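Local coordinates for protein probable oxidoreductase (Mycobacterium abscessus, PDB 4EYE) that probably catalyses an oxidation or reduction with a nicotinamide cofactor, as in relatives of the quinone oxidoreductase branch of the medium-chain dehydrogenase family, at residues R104-N109 with P127-L132; D134-A139 with P311-R316; N49-D54 with R91-G96; T146-Y151 with Y295-G300; G155-G160 with K181-K186. All coordinates share one frame; numbering follows the deposited sequence.

Contact 1. Residues R104-N109 with P127-L132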
# COMPACT_ATOMS: atom_id res chain seq x y z
N ARG A 104 -18.11 -6.35 -8.24
CA ARG A 104 -17.18 -5.32 -7.81
C ARG A 104 -15.93 -6.01 -7.21
O ARG A 104 -16.02 -6.74 -6.19
CB ARG A 104 -17.81 -4.47 -6.75
CG ARG A 104 -18.95 -3.60 -7.25
CD ARG A 104 -19.43 -2.76 -6.08
NE ARG A 104 -18.45 -1.74 -5.78
CZ ARG A 104 -18.14 -1.23 -4.58
NH1 ARG A 104 -18.65 -1.71 -3.44
NH2 ARG A 104 -17.21 -0.28 -4.53
N VAL A 105 -14.78 -5.80 -7.82
CA VAL A 105 -13.57 -6.54 -7.46
C VAL A 105 -12.36 -5.58 -7.33
O VAL A 105 -12.34 -4.46 -7.89
CB VAL A 105 -13.23 -7.62 -8.50
CG1 VAL A 105 -14.26 -8.78 -8.49
CG2 VAL A 105 -13.04 -6.98 -9.90
N MET A 106 -11.39 -6.06 -6.55
CA MET A 106 -10.05 -5.54 -6.47
C MET A 106 -9.14 -6.50 -7.26
O MET A 106 -9.40 -7.71 -7.29
CB MET A 106 -9.60 -5.49 -5.02
CG MET A 106 -10.38 -4.47 -4.22
SD MET A 106 -10.60 -4.89 -2.48
CE MET A 106 -8.92 -5.00 -1.91
N ALA A 107 -8.11 -5.96 -7.91
CA ALA A 107 -7.25 -6.73 -8.78
C ALA A 107 -5.79 -6.28 -8.57
O ALA A 107 -5.49 -5.08 -8.31
CB ALA A 107 -7.65 -6.52 -10.24
N PHE A 108 -4.87 -7.22 -8.69
CA PHE A 108 -3.47 -6.84 -8.75
C PHE A 108 -2.76 -7.54 -9.86
O PHE A 108 -3.05 -8.69 -10.13
CB PHE A 108 -2.81 -7.02 -7.41
CG PHE A 108 -2.90 -8.41 -6.85
CD1 PHE A 108 -1.82 -9.27 -7.01
CD2 PHE A 108 -3.99 -8.84 -6.09
CE1 PHE A 108 -1.85 -10.56 -6.48
CE2 PHE A 108 -4.01 -10.15 -5.54
CZ PHE A 108 -2.94 -11.00 -5.73
N ASN A 109 -1.80 -6.83 -10.47
CA ASN A 109 -0.87 -7.42 -11.44
C ASN A 109 0.46 -6.63 -11.45
O ASN A 109 0.57 -5.61 -10.76
CB ASN A 109 -1.51 -7.43 -12.82
CG ASN A 109 -1.01 -8.56 -13.71
OD1 ASN A 109 -0.19 -9.37 -13.34
ND2 ASN A 109 -1.52 -8.60 -14.92
N PRO A 127 -12.95 -9.90 -3.85
CA PRO A 127 -14.20 -9.19 -3.74
C PRO A 127 -14.08 -7.89 -2.96
O PRO A 127 -13.55 -7.85 -1.85
CB PRO A 127 -15.15 -10.20 -3.03
CG PRO A 127 -14.23 -11.13 -2.29
CD PRO A 127 -12.92 -11.15 -3.06
N THR A 128 -14.61 -6.80 -3.55
CA THR A 128 -14.55 -5.49 -2.94
C THR A 128 -15.49 -5.40 -1.72
O THR A 128 -16.67 -5.68 -1.86
CB THR A 128 -15.00 -4.40 -3.95
OG1 THR A 128 -14.09 -4.40 -5.07
CG2 THR A 128 -15.06 -3.01 -3.23
N PRO A 129 -14.99 -4.96 -0.54
CA PRO A 129 -15.91 -4.88 0.62
C PRO A 129 -17.08 -3.96 0.32
O PRO A 129 -16.89 -2.87 -0.26
CB PRO A 129 -15.02 -4.32 1.71
CG PRO A 129 -13.64 -4.81 1.36
CD PRO A 129 -13.58 -4.78 -0.13
N PRO A 130 -18.30 -4.40 0.65
CA PRO A 130 -19.45 -3.57 0.23
C PRO A 130 -19.50 -2.20 0.88
O PRO A 130 -20.16 -1.32 0.34
CB PRO A 130 -20.67 -4.40 0.62
CG PRO A 130 -20.20 -5.40 1.61
CD PRO A 130 -18.72 -5.65 1.31
N GLN A 131 -18.81 -2.00 1.99
CA GLN A 131 -18.84 -0.70 2.66
C GLN A 131 -17.99 0.37 1.93
O GLN A 131 -18.11 1.56 2.22
CB GLN A 131 -18.34 -0.83 4.11
CG GLN A 131 -19.21 -1.72 4.99
CD GLN A 131 -18.69 -3.15 5.12
OE1 GLN A 131 -17.97 -3.65 4.27
NE2 GLN A 131 -19.11 -3.82 6.17
N LEU A 132 -17.12 -0.06 0.99
CA LEU A 132 -16.13 0.83 0.40
C LEU A 132 -16.51 1.26 -1.00
O LEU A 132 -17.07 0.47 -1.81
CB LEU A 132 -14.72 0.15 0.38
CG LEU A 132 -14.14 -0.30 1.73
CD1 LEU A 132 -12.73 -0.85 1.50
CD2 LEU A 132 -14.15 0.81 2.77

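Contact 2. Residues D134-A139 with P311-R316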
# COMPACT_ATOMS: atom_id res chain seq x y z
N ASP A 134 -14.82 2.43 -4.78
CA ASP A 134 -13.71 1.85 -5.56
C ASP A 134 -12.33 2.42 -5.24
O ASP A 134 -11.35 1.70 -5.24
CB ASP A 134 -14.00 1.90 -7.08
CG ASP A 134 -15.16 1.02 -7.44
OD1 ASP A 134 -15.49 0.07 -6.69
OD2 ASP A 134 -15.76 1.23 -8.48
N ALA A 135 -12.25 3.71 -4.96
CA ALA A 135 -10.98 4.31 -4.50
C ALA A 135 -10.51 3.75 -3.14
O ALA A 135 -9.34 3.42 -2.94
CB ALA A 135 -11.10 5.82 -4.42
N GLU A 136 -11.43 3.67 -2.19
CA GLU A 136 -11.12 3.10 -0.88
C GLU A 136 -10.73 1.64 -1.01
O GLU A 136 -9.81 1.19 -0.33
CB GLU A 136 -12.32 3.27 0.07
CG GLU A 136 -12.63 4.74 0.45
CD GLU A 136 -14.01 4.86 1.15
OE1 GLU A 136 -14.93 4.06 0.87
OE2 GLU A 136 -14.10 5.72 2.03
N ALA A 137 -11.40 0.92 -1.91
CA ALA A 137 -11.11 -0.49 -2.17
C ALA A 137 -9.73 -0.65 -2.79
O ALA A 137 -8.90 -1.46 -2.34
CB ALA A 137 -12.15 -1.12 -3.08
N VAL A 138 -9.42 0.15 -3.81
CA VAL A 138 -8.05 0.01 -4.42
C VAL A 138 -6.99 0.32 -3.39
O VAL A 138 -5.89 -0.31 -3.38
CB VAL A 138 -7.88 0.78 -5.77
CG1 VAL A 138 -7.58 2.27 -5.52
CG2 VAL A 138 -6.78 0.11 -6.64
N ALA A 139 -7.29 1.24 -2.47
CA ALA A 139 -6.34 1.64 -1.48
C ALA A 139 -5.92 0.47 -0.56
O ALA A 139 -4.80 0.43 -0.10
CB ALA A 139 -6.87 2.80 -0.64
N PRO A 311 -10.03 3.44 4.50
CA PRO A 311 -8.77 3.96 3.96
C PRO A 311 -8.89 5.38 3.43
O PRO A 311 -9.74 5.63 2.55
CB PRO A 311 -8.45 3.00 2.81
CG PRO A 311 -9.13 1.73 3.18
CD PRO A 311 -10.42 2.16 3.85
N PRO A 312 -8.08 6.31 3.95
CA PRO A 312 -8.11 7.70 3.42
C PRO A 312 -7.58 7.80 1.99
O PRO A 312 -6.52 7.28 1.69
CB PRO A 312 -7.22 8.50 4.38
CG PRO A 312 -6.95 7.60 5.54
CD PRO A 312 -7.21 6.17 5.13
N VAL A 313 -8.35 8.44 1.14
CA VAL A 313 -7.96 8.72 -0.21
C VAL A 313 -7.89 10.24 -0.40
O VAL A 313 -8.91 10.92 -0.32
CB VAL A 313 -8.93 8.12 -1.25
CG1 VAL A 313 -8.41 8.45 -2.66
CG2 VAL A 313 -9.01 6.60 -1.07
N SER A 314 -6.68 10.76 -0.62
CA SER A 314 -6.46 12.21 -0.53
C SER A 314 -6.64 12.89 -1.90
O SER A 314 -6.95 14.08 -1.96
CB SER A 314 -5.09 12.49 0.05
OG SER A 314 -4.05 11.90 -0.75
N ALA A 315 -6.49 12.12 -2.98
CA ALA A 315 -6.60 12.63 -4.32
C ALA A 315 -7.13 11.56 -5.28
O ALA A 315 -6.72 10.39 -5.23
CB ALA A 315 -5.24 13.09 -4.81
N ARG A 316 -8.02 11.99 -6.19
CA ARG A 316 -8.51 11.18 -7.27
C ARG A 316 -8.31 11.99 -8.54
O ARG A 316 -8.99 12.98 -8.77
CB ARG A 316 -9.96 10.76 -7.06
CG ARG A 316 -10.26 10.25 -5.68
CD ARG A 316 -11.62 9.62 -5.55
NE ARG A 316 -11.95 9.35 -4.16
CZ ARG A 316 -12.98 8.58 -3.78
NH1 ARG A 316 -13.76 8.04 -4.67
NH2 ARG A 316 -13.22 8.38 -2.49
O HOH W 1 -12.16 7.05 2.78

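Contact 3. Residues N49-D54 with R91-G96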
# COMPACT_ATOMS: atom_id res chain seq x y z
N ASN A 49 -8.50 -18.12 -19.09
CA ASN A 49 -7.90 -18.01 -17.78
C ASN A 49 -7.61 -16.55 -17.38
O ASN A 49 -6.65 -16.28 -16.70
CB ASN A 49 -6.63 -18.90 -17.70
CG ASN A 49 -6.06 -19.02 -16.28
OD1 ASN A 49 -6.80 -19.19 -15.31
ND2 ASN A 49 -4.72 -18.92 -16.16
N VAL A 50 -8.43 -15.61 -17.85
CA VAL A 50 -8.26 -14.22 -17.46
C VAL A 50 -9.59 -13.59 -17.06
O VAL A 50 -10.66 -14.00 -17.48
CB VAL A 50 -7.57 -13.32 -18.52
CG1 VAL A 50 -6.13 -13.72 -18.73
CG2 VAL A 50 -8.30 -13.34 -19.82
N VAL A 51 -9.48 -12.63 -16.16
CA VAL A 51 -10.61 -11.84 -15.72
C VAL A 51 -10.29 -10.46 -16.20
O VAL A 51 -9.21 -9.93 -15.92
CB VAL A 51 -10.76 -11.81 -14.20
CG1 VAL A 51 -11.95 -10.93 -13.81
CG2 VAL A 51 -10.88 -13.23 -13.64
N VAL A 52 -11.20 -9.87 -16.97
CA VAL A 52 -11.04 -8.51 -17.43
C VAL A 52 -11.90 -7.65 -16.53
O VAL A 52 -13.07 -7.95 -16.32
CB VAL A 52 -11.47 -8.37 -18.91
CG1 VAL A 52 -11.43 -6.91 -19.34
CG2 VAL A 52 -10.61 -9.28 -19.81
N VAL A 53 -11.29 -6.59 -16.00
CA VAL A 53 -11.93 -5.63 -15.06
C VAL A 53 -11.98 -4.27 -15.75
O VAL A 53 -10.95 -3.79 -16.27
CB VAL A 53 -11.13 -5.48 -13.75
CG1 VAL A 53 -11.80 -4.51 -12.78
CG2 VAL A 53 -10.97 -6.82 -13.02
N ASP A 54 -13.17 -3.64 -15.74
CA ASP A 54 -13.31 -2.24 -16.05
C ASP A 54 -12.85 -1.41 -14.84
O ASP A 54 -13.47 -1.41 -13.77
CB ASP A 54 -14.78 -1.85 -16.40
CG ASP A 54 -15.20 -2.37 -17.76
OD1 ASP A 54 -14.41 -3.03 -18.46
OD2 ASP A 54 -16.35 -2.16 -18.16
N ARG A 91 -15.86 -7.34 -16.23
CA ARG A 91 -16.43 -7.45 -17.58
C ARG A 91 -16.52 -8.92 -18.05
O ARG A 91 -17.56 -9.35 -18.50
CB ARG A 91 -15.59 -6.67 -18.56
CG ARG A 91 -16.04 -6.76 -20.02
CD ARG A 91 -15.31 -5.78 -20.91
NE ARG A 91 -15.73 -4.40 -20.66
CZ ARG A 91 -16.79 -3.80 -21.22
NH1 ARG A 91 -17.56 -4.44 -22.10
NH2 ARG A 91 -17.05 -2.55 -20.93
N SER A 92 -15.44 -9.69 -17.90
CA SER A 92 -15.47 -11.12 -18.19
C SER A 92 -14.60 -11.90 -17.19
O SER A 92 -13.66 -11.34 -16.55
CB SER A 92 -15.00 -11.42 -19.61
OG SER A 92 -13.65 -10.99 -19.83
N ALA A 93 -14.94 -13.18 -17.06
CA ALA A 93 -14.28 -14.09 -16.13
C ALA A 93 -14.60 -15.54 -16.55
O ALA A 93 -15.66 -15.81 -17.10
CB ALA A 93 -14.73 -13.83 -14.71
N PRO A 94 -13.66 -16.48 -16.30
CA PRO A 94 -13.91 -17.87 -16.67
C PRO A 94 -14.97 -18.56 -15.82
O PRO A 94 -15.19 -18.21 -14.65
CB PRO A 94 -12.56 -18.57 -16.41
CG PRO A 94 -11.59 -17.51 -16.07
CD PRO A 94 -12.41 -16.34 -15.56
N GLU A 95 -15.59 -19.59 -16.42
CA GLU A 95 -16.52 -20.49 -15.74
C GLU A 95 -15.81 -21.15 -14.59
O GLU A 95 -14.66 -21.57 -14.70
CB GLU A 95 -17.01 -21.58 -16.71
CG GLU A 95 -17.74 -21.05 -17.93
CD GLU A 95 -18.89 -20.19 -17.54
OE1 GLU A 95 -19.84 -20.73 -16.94
OE2 GLU A 95 -18.84 -18.97 -17.81
N GLY A 96 -16.49 -21.22 -13.46
CA GLY A 96 -15.93 -21.92 -12.33
C GLY A 96 -14.93 -21.12 -11.52
O GLY A 96 -14.45 -21.64 -10.51
O HOH W 2 -12.18 -13.27 -19.60

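Contact 4. Residues T146-Y151 with Y295-G300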
# COMPACT_ATOMS: atom_id res chain seq x y z
N THR A 146 -0.35 -5.76 2.85
CA THR A 146 1.02 -5.78 3.34
C THR A 146 1.08 -5.61 4.87
O THR A 146 1.76 -6.37 5.55
CB THR A 146 1.88 -4.69 2.68
OG1 THR A 146 1.91 -4.91 1.28
CG2 THR A 146 3.30 -4.70 3.21
N MET A 147 0.36 -4.62 5.37
CA MET A 147 0.38 -4.30 6.78
C MET A 147 -0.42 -5.29 7.63
O MET A 147 0.01 -5.59 8.73
CB MET A 147 0.02 -2.82 7.06
CG MET A 147 1.11 -1.80 6.66
SD MET A 147 2.78 -2.22 7.31
CE MET A 147 2.44 -2.46 9.05
N TYR A 148 -1.49 -5.88 7.09
CA TYR A 148 -2.20 -6.97 7.80
C TYR A 148 -1.23 -8.15 8.00
O TYR A 148 -1.06 -8.64 9.12
CB TYR A 148 -3.45 -7.47 7.08
CG TYR A 148 -4.31 -8.31 7.99
CD1 TYR A 148 -5.35 -7.73 8.72
CD2 TYR A 148 -4.07 -9.65 8.15
CE1 TYR A 148 -6.13 -8.47 9.58
CE2 TYR A 148 -4.84 -10.41 9.03
CZ TYR A 148 -5.89 -9.79 9.72
OH TYR A 148 -6.65 -10.53 10.58
N PHE A 149 -0.63 -8.59 6.91
CA PHE A 149 0.43 -9.59 6.95
C PHE A 149 1.57 -9.24 7.92
O PHE A 149 1.95 -10.07 8.72
CB PHE A 149 0.99 -9.75 5.54
CG PHE A 149 2.27 -10.52 5.46
CD1 PHE A 149 2.30 -11.90 5.70
CD2 PHE A 149 3.43 -9.90 5.05
CE1 PHE A 149 3.48 -12.62 5.56
CE2 PHE A 149 4.62 -10.62 4.92
CZ PHE A 149 4.64 -11.98 5.16
N ALA A 150 2.10 -8.02 7.84
CA ALA A 150 3.18 -7.58 8.73
C ALA A 150 2.80 -7.73 10.18
O ALA A 150 3.60 -8.20 11.02
CB ALA A 150 3.57 -6.10 8.47
N TYR A 151 1.61 -7.26 10.51
CA TYR A 151 1.13 -7.32 11.89
C TYR A 151 0.70 -8.71 12.35
O TYR A 151 1.13 -9.21 13.43
CB TYR A 151 -0.05 -6.37 12.05
CG TYR A 151 0.32 -4.91 12.12
CD1 TYR A 151 1.49 -4.47 12.70
CD2 TYR A 151 -0.57 -3.94 11.64
CE1 TYR A 151 1.78 -3.11 12.81
CE2 TYR A 151 -0.27 -2.60 11.71
CZ TYR A 151 0.87 -2.17 12.29
OH TYR A 151 1.09 -0.79 12.39
N TYR A 295 -6.52 -15.30 1.42
CA TYR A 295 -7.89 -15.39 1.89
C TYR A 295 -8.01 -14.87 3.32
O TYR A 295 -9.01 -14.24 3.66
CB TYR A 295 -8.44 -16.83 1.92
CG TYR A 295 -8.35 -17.67 0.67
CD1 TYR A 295 -8.46 -17.13 -0.62
CD2 TYR A 295 -8.13 -19.05 0.79
CE1 TYR A 295 -8.38 -17.97 -1.74
CE2 TYR A 295 -8.06 -19.87 -0.31
CZ TYR A 295 -8.20 -19.34 -1.57
OH TYR A 295 -8.11 -20.22 -2.65
N GLU A 296 -7.00 -15.15 4.12
CA GLU A 296 -6.96 -14.69 5.51
C GLU A 296 -6.74 -13.20 5.64
O GLU A 296 -7.33 -12.58 6.49
CB GLU A 296 -5.85 -15.40 6.31
CG GLU A 296 -6.04 -15.23 7.80
CD GLU A 296 -4.94 -15.84 8.68
OE1 GLU A 296 -4.56 -15.14 9.67
OE2 GLU A 296 -4.55 -17.00 8.44
N THR A 297 -5.87 -12.61 4.82
CA THR A 297 -5.66 -11.17 4.88
C THR A 297 -6.93 -10.43 4.41
O THR A 297 -7.33 -9.45 5.00
CB THR A 297 -4.45 -10.68 4.08
OG1 THR A 297 -4.61 -11.04 2.71
CG2 THR A 297 -3.16 -11.29 4.63
N GLN A 298 -7.58 -10.93 3.36
CA GLN A 298 -8.83 -10.32 2.87
C GLN A 298 -9.96 -10.41 3.93
O GLN A 298 -10.65 -9.43 4.18
CB GLN A 298 -9.31 -11.00 1.58
CG GLN A 298 -10.55 -10.39 0.97
CD GLN A 298 -10.33 -9.01 0.37
OE1 GLN A 298 -9.22 -8.50 0.31
NE2 GLN A 298 -11.41 -8.40 -0.14
N ALA A 299 -10.10 -11.57 4.56
CA ALA A 299 -11.09 -11.77 5.62
C ALA A 299 -10.83 -10.80 6.80
O ALA A 299 -11.76 -10.18 7.30
CB ALA A 299 -11.16 -13.23 6.07
N GLY A 300 -9.57 -10.67 7.22
CA GLY A 300 -9.17 -9.76 8.28
C GLY A 300 -9.50 -8.32 7.95
O GLY A 300 -10.04 -7.55 8.78

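Contact 5. Residues G155-G160 with K181-K186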
# COMPACT_ATOMS: atom_id res chain seq x y z
N GLY A 155 4.96 -9.91 12.69
CA GLY A 155 5.27 -9.26 13.96
C GLY A 155 4.41 -9.70 15.14
O GLY A 155 4.74 -9.38 16.30
N GLN A 156 3.36 -10.47 14.87
CA GLN A 156 2.41 -10.91 15.87
C GLN A 156 1.98 -9.79 16.86
O GLN A 156 2.11 -9.93 18.09
CB GLN A 156 2.94 -12.13 16.62
CG GLN A 156 3.13 -13.35 15.71
CD GLN A 156 3.68 -14.56 16.45
OE1 GLN A 156 2.95 -15.27 17.14
NE2 GLN A 156 4.99 -14.82 16.28
N LEU A 157 1.45 -8.70 16.30
CA LEU A 157 0.95 -7.58 17.10
C LEU A 157 -0.15 -8.05 18.04
O LEU A 157 -0.94 -8.89 17.68
CB LEU A 157 0.39 -6.50 16.19
CG LEU A 157 -0.15 -5.25 16.90
CD1 LEU A 157 0.85 -4.57 17.83
CD2 LEU A 157 -0.72 -4.26 15.87
N ARG A 158 -0.18 -7.51 19.25
CA ARG A 158 -1.23 -7.87 20.19
C ARG A 158 -1.98 -6.64 20.62
O ARG A 158 -1.40 -5.55 20.67
CB ARG A 158 -0.63 -8.59 21.39
CG ARG A 158 -0.04 -9.96 21.05
CD ARG A 158 -1.16 -10.91 20.65
NE ARG A 158 -0.71 -12.23 20.20
CZ ARG A 158 -0.50 -12.58 18.92
NH1 ARG A 158 -0.63 -11.70 17.92
NH2 ARG A 158 -0.11 -13.81 18.65
N ALA A 159 -3.26 -6.81 20.94
CA ALA A 159 -4.05 -5.73 21.54
C ALA A 159 -3.29 -5.16 22.76
O ALA A 159 -2.70 -5.90 23.53
CB ALA A 159 -5.43 -6.26 21.95
N GLY A 160 -3.26 -3.84 22.89
CA GLY A 160 -2.65 -3.21 24.05
C GLY A 160 -1.16 -2.94 23.90
O GLY A 160 -0.57 -2.28 24.75
N LYS A 181 -4.60 0.36 15.02
CA LYS A 181 -5.71 0.87 15.86
C LYS A 181 -6.84 -0.14 15.81
O LYS A 181 -7.42 -0.50 16.84
CB LYS A 181 -6.20 2.24 15.41
CG LYS A 181 -5.24 3.38 15.66
CD LYS A 181 -4.79 3.51 17.12
CE LYS A 181 -5.91 3.88 18.09
NZ LYS A 181 -5.43 3.60 19.49
N GLY A 182 -7.10 -0.66 14.61
CA GLY A 182 -8.10 -1.69 14.42
C GLY A 182 -7.83 -2.94 15.25
O GLY A 182 -8.77 -3.59 15.67
N MET A 183 -6.55 -3.27 15.44
CA MET A 183 -6.18 -4.44 16.22
C MET A 183 -6.02 -4.17 17.72
O MET A 183 -5.50 -5.01 18.46
CB MET A 183 -4.90 -5.06 15.67
CG MET A 183 -5.08 -5.70 14.30
SD MET A 183 -3.53 -6.30 13.64
CE MET A 183 -4.16 -7.30 12.31
N GLY A 184 -6.43 -3.00 18.18
CA GLY A 184 -6.37 -2.68 19.64
C GLY A 184 -5.01 -2.19 20.13
O GLY A 184 -4.75 -2.22 21.34
N ALA A 185 -4.14 -1.72 19.22
CA ALA A 185 -2.86 -1.14 19.61
C ALA A 185 -2.95 0.37 19.88
O ALA A 185 -3.85 1.05 19.42
CB ALA A 185 -1.76 -1.40 18.57
N LYS A 186 -1.96 0.87 20.60
CA LYS A 186 -1.70 2.31 20.68
C LYS A 186 -0.64 2.64 19.65
O LYS A 186 0.28 1.86 19.44
CB LYS A 186 -1.21 2.69 22.07
CG LYS A 186 -0.95 4.19 22.28
CD LYS A 186 -0.61 4.57 23.75
CE LYS A 186 -0.21 6.06 23.86
NZ LYS A 186 -0.18 6.58 25.27

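Contact 1. Residues R104-N109 with P127-L132
An antiparallel edge of the GroES-like beta domain, where Val105 of strand 104-108 faces Pro127 at the end of strand 125-127, leads here into the turn before helix 134-140. The two CA atoms of this non-hydrogen-bonded pair, Val105 and Pro127, lie 4.6 Å apart, and their side chains diverge. The backbone link beside them is a nearly straight bond (169°) from Thr128 N to Arg104 O over 3.0 Å.

Thr128 then works with both of its branches. Its chi1 of -62° sets OG1 beside its own backbone N and against the opposing strand, 3.1 Å from Val105 C. CG2 lies over one face of the Arg104 guanidinium, 3.7 Å from NH2, offset toward the rim of the group.

Beyond this pairing the chain makes a type I turn from Pro129 to Leu132, the link from strand 125-127 to helix 134-140. Arg104 reaches across to it: a bend at chi3 (72°) swings the guanidinium so that both terminal nitrogens meet one oxygen, NH1 at 3.1 Å and NH2 at 2.8 Å from Leu132 O. The grip is end-on, and the oxygen lies in the guanidinium plane; the pair of bonds should hinder rotation of the group. NH2 has a second partner in Asp134, to which it forms a salt bridge at the start of the helix.

On the buried side, Met106 crosses the ring of Pro129 at about a right angle, with SD 3.8 Å from Pro129 CD. Met106, Pro129 and Leu132 all rest on Leu140 of helix 134-140.

Contact 2. Residues D134-A139 with P311-R316
Arg316 lays its guanidinium flat over the methyl group of Ala135: Ala135 CB sits over the centre of the group, 3.4 Å from Arg316 CZ. The chain of Arg316 is extended from CG to NE, which carries the flat end from the strand onto the helix. The polar rim is held separately, since NH2 forms a salt bridge with Asp133, the residue just before the helix.

Val313 meets the same alanine from another direction. With CG1 anti to the backbone N (chi1 -179°), its other methyl, CG2, packs 3.7 Å from Ala135 O and 4.0 Å from Ala135 CB.

One turn further along the helix the partner changes to the ring of Pro311. Pro311 CB abuts Ala139 CB at 3.8 Å, while Pro311 CG lies 3.6 Å from Glu136 O. The nearest CA atoms across the contact are those of Glu136 and Pro311, 5.4 Å apart.

No direct hydrogen bond crosses the contact; a water fills that role, donating to Glu136 OE2 and, over 2.8 Å, to Pro311 O.

The helix 134-139 and strand 313-316 segments run at 116° to one another, their axes 9.6 Å apart. Strand 313-318 pairs in parallel with strand 337-341, and Val138 and Ala139 touch that second strand too, so the helix packs on this part of the mixed sheet, as in medium-chain dehydrogenases, whose C-terminal segment returns from the Rossmann domain to complete the catalytic domain.

Contact 3. Residues N49-D54 with R91-G96
Val52 is where strand 51-55 and the end of strand 85-92 are knitted most closely. Its N donates to Ser92 O over 2.9 Å, and its O receives Arg91 N at 2.9 Å together with a weak bond from Ser92 N at 3.3 Å. Two successive residues, Arg91 and Ser92, therefore face one, which defines a classic beta bulge. Next to it the packing is apolar: Val51 CG2 touches Ala93 CB at 4.0 Å and also reaches the ring of Pro94, while Val51 and Ala93 both rest on Ile99.

The bulge lies in the mixed sheet of the GroES-like domain, at a corner where strand 85-92 gives way to a loop. The pairing opens toward Asn49, whereas beyond the bulge it resumes between Asp54 and Val89. At the open end a water donates to Val50 O over 2.7 Å and hydrogen-bonds Ser92 OG, also at 2.7 Å; beyond it Asn49 touches Pro94 loosely, through CA and CG.

At the other end exposed Arg91 reaches along the sheet to Asp54. A bend at chi3 (-71°) turns the guanidinium side-on to the carboxylate: NE meets OD1 of Asp54 at 2.9 Å in the guanidinium plane, and NH2 meets Asp54 OD2 at 2.9 Å from a direction tilted 33° out of it. Both oxygens use syn lone pairs, yet the two planes stay 40° apart, so this bidentate salt bridge is twisted. Arg117 makes a long, weak ion pair with Asp54 OD1.

Contact 4. Residues T146-Y151 with Y295-G300
Tyr148 spans the gap between helix 143-154 and helix 293-306 and supplies most of what helix 143-154 contributes. From CB, which points toward the other helix, chi1 of -165° sends the ring away from its own backbone N and out across the interface. Along one side of the ring, CD2 comes first, 3.9 Å from Thr297 CA and 4.0 Å from Thr297 CG2; CE2 follows, 4.2 Å from Glu296 O. On the other side CE1 approaches Gly300 CA at 3.5 Å. At the far end CZ is 3.6 Å and OH 3.5 Å from the same Gly300 CA. Thr297 O stands over one ring face. Gly300 has no side chain, and this lets the phenol lie directly against the helix backbone.

The geometry is that of packing alone, for no hydrogen bond passes between the segments. Thr297 divides its branches accordingly: chi1 of 59° gives CG2 to Tyr148, whereas OG1 is hydrogen-bonded to His145 ND1 and Leu294 O.

The helical segments run at 103° to each other with axes 9.6 Å apart at closest approach, nearly perpendicular, so they meet over a short patch centred on Tyr148 and Thr297. Around this crossing, helix 143-154 turns other residues to other elements: Phe149 meets the rings of Trp283 and Phe286, Met147 packs on helix 171-182 and on Val232 of strand 228-233, and Tyr148 itself also touches Met183 just beyond helix 171-182.

Contact 5. Residues G155-G160 with K181-K186
Gly160 N donates to Gly184 O over 2.7 Å, the shortest polar link between the two segments. The bond is fairly straight (161°), but the donor stands above the carbonyl plane, 45° out of it. Ala159 supports the same junction: its CA makes C-H...O contacts of 3.5 Å to Met183 O and 3.6 Å to Gly184 O.

On the inner side an apolar cluster forms. Leu157 holds CG anti to the backbone N (chi1 -179°), which points the branch at the other segment. There CD2 lies 4.1 Å from Met183 SD and an equal 4.1 Å from Ala185 CB. The long Met183 side chain, extended beyond CG, crosses Leu157 obliquely, and both continue onto Tyr151 of helix 143-154.

Each segment also holds a side-chain bond of its own. Arg158 NH1 donates to Leu157 O at 2.8 Å, and Lys181 NZ reaches Ala185 O at 3.0 Å in the carbonyl plane while also forming a salt bridge with Asp206.

Gly184, with positive phi, is the C-prime residue of a Schellman motif that ends helix 171-182, its N bonded to Lys181 O and Ala185 N bonded to Ala180 O. The chain passes from there directly into strand 186-191, which runs parallel to strand 162-165. Together these elements form a beta-alpha-beta crossover of the Rossmann fold, and the contact lies where the two strands begin, the opposite end from the strand tips at which such folds characteristically bind the dinucleotide.

Along the chain contact 3 closes first, then contact 1; contact 2 spans a long loop in which contact 4 is nested, and contact 5 lies within contact 4. Contacts 1, 2 and 3 all reach the mixed sheet of the GroES-like domain, with contacts 1 and 3 on neighbouring strands and centres about 14 Å apart. Contacts 1 and 2 touch where Thr128 and Leu132 pack on Ala137. Contact 5 belongs to the Rossmann domain and touches contact 4 through Tyr151 and Leu157, while contacts 3 and 5, about 37 Å apart between centres, mark distant ends. Contact 4 also touches contact 1 through Gln298 and Pro127, consistent with a place at the junction of the two domains.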